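Local coordinates for Non-structural protein 2 (Bluetongue virus, PDB 1UTY) that binds single-stranded RNA, the portion here being the N-terminal RNA-binding domain of the viral non-structural phosphoprotein, at residues T9-T21 with N50-P63. Sequence-based numbering, arbitrary orientation.
Sequences TKNIFVLDVTAKT and NPEPKGYVLNVPGP
Phe13 and Leu15 give their N-H groups to Tyr56 O and Leu58 O, while the N-H groups of Tyr56, Leu58 and Val60 go to the carbonyl oxygens of Asn11, Phe13 and Leu15; these five bonds alternate as parallel strands require, and the axes of the short strands 10-15 and 56-59 are turned 26° from each other. The bond from Tyr56 N to Asn11 O is almost straight. With CG beside the backbone N (chi1 -60°), the Phe13 ring reaches the loop leading into the second strand, nearer to 50-63 than its CB direction, out to the face of the sheet, would suggest. It receives Pro51 CA over the centre of one face, 3.5 Å from the centroid and 3° off the normal, a CH-pi contact. The Glu52 side chain runs across that of Phe13 at about a right angle, its CG 3.5 Å from Phe13 CZ, and Tyr56 O and Gly55 CA lie at the ring edge.

The pair sits inside a mixed sheet, between strand 34-39, antiparallel to 10-15, and strand 113-123, parallel to 56-59. On the face carrying Ile12, Val14, Tyr56 and Leu58, Ile12 CG2 lies 4.0 Å from Leu58 CB, the side chains running alongside each other. On the other face Leu15 CD2 packs 4.0 Å from Asn59 CG. Asn59 ND2 is hydrogen-bonded to Tyr121 OH and Tyr56 OH to Asp70, while Leu15 and Val57 both meet Leu144 of the second subunit.

Past the strands, Thr21 CG2 comes within 3.4 Å of Gly62 C. The Thr21 hydroxyl and N-H both bond to Asp16 OD2, OG1 at 2.6 Å from above the carboxylate plane and N from the syn side, and OG1 N-caps helix 22-29 through Gly24 N. Thr18 OG1 adds a weak bond to Pro61 O at 3.1 Å.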
loop_
_atom_site.group_PDB
_atom_site.type_symbol
_atom_site.label_atom_id
_atom_site.label_comp_id
_atom_site.label_asym_id
_atom_site.label_seq_id
_atom_site.Cartn_x
_atom_site.Cartn_y
_atom_site.Cartn_z
ATOM N N THR A 9 6.349 -2.911 -19.635
ATOM C CA THR A 9 6.536 -1.469 -19.519
ATOM C C THR A 9 5.440 -0.830 -18.657
ATOM O O THR A 9 4.259 -1.111 -18.854
ATOM C CB THR A 9 6.492 -0.867 -20.967
ATOM O OG1 THR A 9 7.589 -1.379 -21.731
ATOM C CG2 THR A 9 6.711 0.643 -20.990
ATOM N N LYS A 10 5.820 0.045 -17.728
ATOM C CA LYS A 10 4.832 0.825 -16.980
ATOM C C LYS A 10 4.928 2.322 -17.287
ATOM O O LYS A 10 6.032 2.884 -17.378
ATOM C CB LYS A 10 4.953 0.590 -15.468
ATOM C CG LYS A 10 4.778 -0.876 -14.997
ATOM C CD LYS A 10 3.354 -1.418 -15.205
ATOM C CE LYS A 10 3.359 -2.943 -15.420
ATOM N NZ LYS A 10 2.473 -3.416 -16.544
ATOM N N ASN A 11 3.761 2.957 -17.423
ATOM C CA ASN A 11 3.654 4.389 -17.681
ATOM C C ASN A 11 2.974 5.141 -16.561
ATOM O O ASN A 11 1.786 4.968 -16.317
ATOM C CB ASN A 11 2.892 4.631 -18.980
ATOM C CG ASN A 11 3.729 4.360 -20.180
ATOM O OD1 ASN A 11 4.540 5.198 -20.570
ATOM N ND2 ASN A 11 3.590 3.167 -20.750
ATOM N N ILE A 12 3.743 5.985 -15.893
ATOM C CA ILE A 12 3.261 6.747 -14.766
ATOM C C ILE A 12 3.195 8.204 -15.205
ATOM O O ILE A 12 4.161 8.751 -15.735
ATOM C CB ILE A 12 4.187 6.522 -13.519
ATOM C CG1 ILE A 12 4.182 5.044 -13.119
ATOM C CG2 ILE A 12 3.725 7.322 -12.298
ATOM C CD1 ILE A 12 5.373 4.280 -13.634
ATOM N N PHE A 13 2.024 8.794 -15.019
ATOM C CA PHE A 13 1.762 10.167 -15.369
ATOM C C PHE A 13 1.555 10.910 -14.069
ATOM O O PHE A 13 0.511 10.785 -13.432
ATOM C CB PHE A 13 0.532 10.244 -16.283
ATOM C CG PHE A 13 0.701 9.470 -17.578
ATOM C CD1 PHE A 13 1.259 10.082 -18.696
ATOM C CD2 PHE A 13 0.344 8.118 -17.649
ATOM C CE1 PHE A 13 1.447 9.367 -19.895
ATOM C CE2 PHE A 13 0.514 7.386 -18.827
ATOM C CZ PHE A 13 1.081 8.012 -19.966
ATOM N N VAL A 14 2.582 11.634 -13.645
ATOM C CA VAL A 14 2.518 12.364 -12.388
ATOM C C VAL A 14 1.744 13.640 -12.619
ATOM O O VAL A 14 2.055 14.406 -13.536
ATOM C CB VAL A 14 3.915 12.653 -11.790
ATOM C CG1 VAL A 14 3.787 13.306 -10.430
ATOM C CG2 VAL A 14 4.725 11.343 -11.661
ATOM N N LEU A 15 0.699 13.822 -11.814
ATOM C CA LEU A 15 -0.045 15.059 -11.745
ATOM C C LEU A 15 0.377 15.708 -10.435
ATOM O O LEU A 15 0.043 15.214 -9.344
ATOM C CB LEU A 15 -1.551 14.784 -11.772
ATOM C CG LEU A 15 -2.484 15.987 -11.527
ATOM C CD1 LEU A 15 -2.312 17.074 -12.600
ATOM C CD2 LEU A 15 -3.966 15.552 -11.424
ATOM N N ASP A 16 1.133 16.792 -10.549
ATOM C CA ASP A 16 1.681 17.515 -9.404
ATOM C C ASP A 16 1.438 19.000 -9.624
ATOM O O ASP A 16 2.325 19.723 -10.078
ATOM C CB ASP A 16 3.186 17.239 -9.255
ATOM C CG ASP A 16 3.842 18.076 -8.141
ATOM O OD1 ASP A 16 3.177 18.419 -7.142
ATOM O OD2 ASP A 16 5.030 18.444 -8.177
ATOM N N VAL A 17 0.223 19.437 -9.290
ATOM C CA VAL A 17 -0.277 20.777 -9.608
ATOM C C VAL A 17 0.471 21.908 -8.874
ATOM O O VAL A 17 0.638 23.002 -9.435
ATOM C CB VAL A 17 -1.843 20.863 -9.376
ATOM C CG1 VAL A 17 -2.316 22.295 -9.168
ATOM C CG2 VAL A 17 -2.594 20.259 -10.554
ATOM N N THR A 18 0.905 21.659 -7.634
ATOM C CA THR A 18 1.665 22.670 -6.888
ATOM C C THR A 18 3.124 22.700 -7.316
ATOM O O THR A 18 3.870 23.575 -6.897
ATOM C CB THR A 18 1.551 22.539 -5.321
ATOM O OG1 THR A 18 2.115 21.296 -4.881
ATOM C CG2 THR A 18 0.103 22.483 -4.870
ATOM N N ALA A 19 3.518 21.744 -8.154
ATOM C CA ALA A 19 4.849 21.734 -8.774
ATOM C C ALA A 19 6.002 21.821 -7.768
ATOM O O ALA A 19 6.976 22.532 -7.994
ATOM C CB ALA A 19 4.963 22.849 -9.807
ATOM N N LYS A 20 5.881 21.099 -6.659
ATOM C CA LYS A 20 6.955 21.040 -5.675
ATOM C C LYS A 20 7.878 19.841 -5.949
ATOM O O LYS A 20 8.968 19.765 -5.386
ATOM C CB LYS A 20 6.413 21.005 -4.231
ATOM C CG LYS A 20 5.433 22.141 -3.835
ATOM C CD LYS A 20 6.022 23.512 -4.061
ATOM C CE LYS A 20 5.225 24.619 -3.349
ATOM N NZ LYS A 20 5.928 25.905 -3.565
ATOM N N THR A 21 7.456 18.910 -6.805
ATOM C CA THR A 21 8.369 17.855 -7.254
ATOM C C THR A 21 9.040 18.273 -8.557
ATOM O O THR A 21 8.506 19.105 -9.307
ATOM C CB THR A 21 7.655 16.492 -7.463
ATOM O OG1 THR A 21 6.789 16.565 -8.603
ATOM C CG2 THR A 21 6.741 16.131 -6.296
ATOM N N ASN A 50 -1.755 14.305 -21.621
ATOM C CA ASN A 50 -2.713 13.314 -21.142
ATOM C C ASN A 50 -2.115 11.927 -20.869
ATOM O O ASN A 50 -1.108 11.548 -21.467
ATOM C CB ASN A 50 -3.941 13.239 -22.081
ATOM C CG ASN A 50 -3.623 12.609 -23.422
ATOM O OD1 ASN A 50 -3.276 13.303 -24.375
ATOM N ND2 ASN A 50 -3.736 11.290 -23.501
ATOM N N PRO A 51 -2.731 11.179 -19.958
ATOM C CA PRO A 51 -2.328 9.787 -19.725
ATOM C C PRO A 51 -2.730 8.879 -20.893
ATOM O O PRO A 51 -3.704 9.139 -21.583
ATOM C CB PRO A 51 -3.103 9.400 -18.463
ATOM C CG PRO A 51 -4.264 10.299 -18.439
ATOM C CD PRO A 51 -3.857 11.587 -19.100
ATOM N N GLU A 52 -1.962 7.821 -21.091
ATOM C CA GLU A 52 -2.185 6.867 -22.163
ATOM C C GLU A 52 -2.953 5.679 -21.599
ATOM O O GLU A 52 -2.990 5.502 -20.381
ATOM C CB GLU A 52 -0.845 6.392 -22.702
ATOM C CG GLU A 52 0.015 7.492 -23.303
ATOM C CD GLU A 52 1.347 6.971 -23.818
ATOM O OE1 GLU A 52 1.838 5.930 -23.298
ATOM O OE2 GLU A 52 1.904 7.607 -24.743
ATOM N N PRO A 53 -3.573 4.877 -22.470
ATOM C CA PRO A 53 -4.286 3.666 -22.043
ATOM C C PRO A 53 -3.422 2.751 -21.183
ATOM O O PRO A 53 -2.218 2.658 -21.394
ATOM C CB PRO A 53 -4.626 2.981 -23.363
ATOM C CG PRO A 53 -4.733 4.097 -24.319
ATOM C CD PRO A 53 -3.674 5.089 -23.925
ATOM N N LYS A 54 -4.041 2.092 -20.213
ATOM C CA LYS A 54 -3.323 1.219 -19.284
ATOM C C LYS A 54 -2.305 1.982 -18.415
ATOM O O LYS A 54 -1.530 1.380 -17.687
ATOM C CB LYS A 54 -2.665 0.048 -20.042
ATOM N N GLY A 55 -2.324 3.311 -18.485
ATOM C CA GLY A 55 -1.450 4.141 -17.674
ATOM C C GLY A 55 -1.943 4.431 -16.258
ATOM O O GLY A 55 -3.141 4.282 -15.939
ATOM N N TYR A 56 -1.007 4.859 -15.418
ATOM C CA TYR A 56 -1.283 5.235 -14.031
ATOM C C TYR A 56 -1.246 6.747 -13.922
ATOM O O TYR A 56 -0.275 7.373 -14.357
ATOM C CB TYR A 56 -0.224 4.645 -13.074
ATOM C CG TYR A 56 -0.178 3.136 -13.073
ATOM C CD1 TYR A 56 0.427 2.429 -14.117
ATOM C CD2 TYR A 56 -0.760 2.412 -12.041
ATOM C CE1 TYR A 56 0.440 1.029 -14.125
ATOM C CE2 TYR A 56 -0.744 1.030 -12.038
ATOM C CZ TYR A 56 -0.141 0.350 -13.075
ATOM O OH TYR A 56 -0.125 -1.012 -13.043
ATOM N N VAL A 57 -2.296 7.336 -13.365
ATOM C CA VAL A 57 -2.239 8.735 -12.993
ATOM C C VAL A 57 -1.870 8.770 -11.519
ATOM O O VAL A 57 -2.595 8.269 -10.663
ATOM C CB VAL A 57 -3.566 9.486 -13.249
ATOM C CG1 VAL A 57 -3.532 10.877 -12.644
ATOM C CG2 VAL A 57 -3.860 9.564 -14.737
ATOM N N LEU A 58 -0.705 9.329 -11.245
ATOM C CA LEU A 58 -0.244 9.503 -9.896
ATOM C C LEU A 58 -0.419 10.974 -9.529
ATOM O O LEU A 58 0.408 11.829 -9.866
ATOM C CB LEU A 58 1.213 9.056 -9.784
ATOM C CG LEU A 58 1.855 9.133 -8.393
ATOM C CD1 LEU A 58 0.960 8.433 -7.335
ATOM C CD2 LEU A 58 3.279 8.553 -8.434
ATOM N N ASN A 59 -1.540 11.251 -8.875
ATOM C CA ASN A 59 -1.865 12.565 -8.353
ATOM C C ASN A 59 -1.153 12.683 -7.006
ATOM O O ASN A 59 -1.462 11.933 -6.062
ATOM C CB ASN A 59 -3.385 12.650 -8.213
ATOM C CG ASN A 59 -3.892 14.010 -7.691
ATOM O OD1 ASN A 59 -3.135 14.852 -7.244
ATOM N ND2 ASN A 59 -5.204 14.188 -7.722
ATOM N N VAL A 60 -0.159 13.569 -6.922
ATOM C CA VAL A 60 0.508 13.824 -5.636
ATOM C C VAL A 60 0.444 15.298 -5.243
ATOM O O VAL A 60 0.287 16.145 -6.111
ATOM C CB VAL A 60 1.989 13.293 -5.582
ATOM C CG1 VAL A 60 2.055 11.825 -5.964
ATOM C CG2 VAL A 60 2.922 14.117 -6.430
ATOM N N PRO A 61 0.543 15.598 -3.945
ATOM C CA PRO A 61 0.546 16.991 -3.463
ATOM C C PRO A 61 1.948 17.619 -3.288
ATOM O O PRO A 61 2.033 18.822 -3.002
ATOM C CB PRO A 61 -0.131 16.865 -2.099
ATOM C CG PRO A 61 0.399 15.511 -1.592
ATOM C CD PRO A 61 0.601 14.640 -2.823
ATOM N N GLY A 62 3.006 16.829 -3.463
ATOM C CA GLY A 62 4.376 17.274 -3.266
ATOM C C GLY A 62 5.353 16.100 -3.194
ATOM O O GLY A 62 4.993 14.947 -3.506
ATOM N N PRO A 63 6.580 16.365 -2.749
ATOM C CA PRO A 63 7.622 15.327 -2.723
ATOM C C PRO A 63 7.280 14.208 -1.738
ATOM O O PRO A 63 6.504 14.421 -0.804
ATOM C CB PRO A 63 8.895 16.077 -2.294
ATOM C CG PRO A 63 8.454 17.400 -1.767
ATOM C CD PRO A 63 7.041 17.648 -2.197
HETATM O O HOH W 1 1.154 1.278 -17.551
HETATM O O HOH W 2 -1.395 17.728 -7.901
#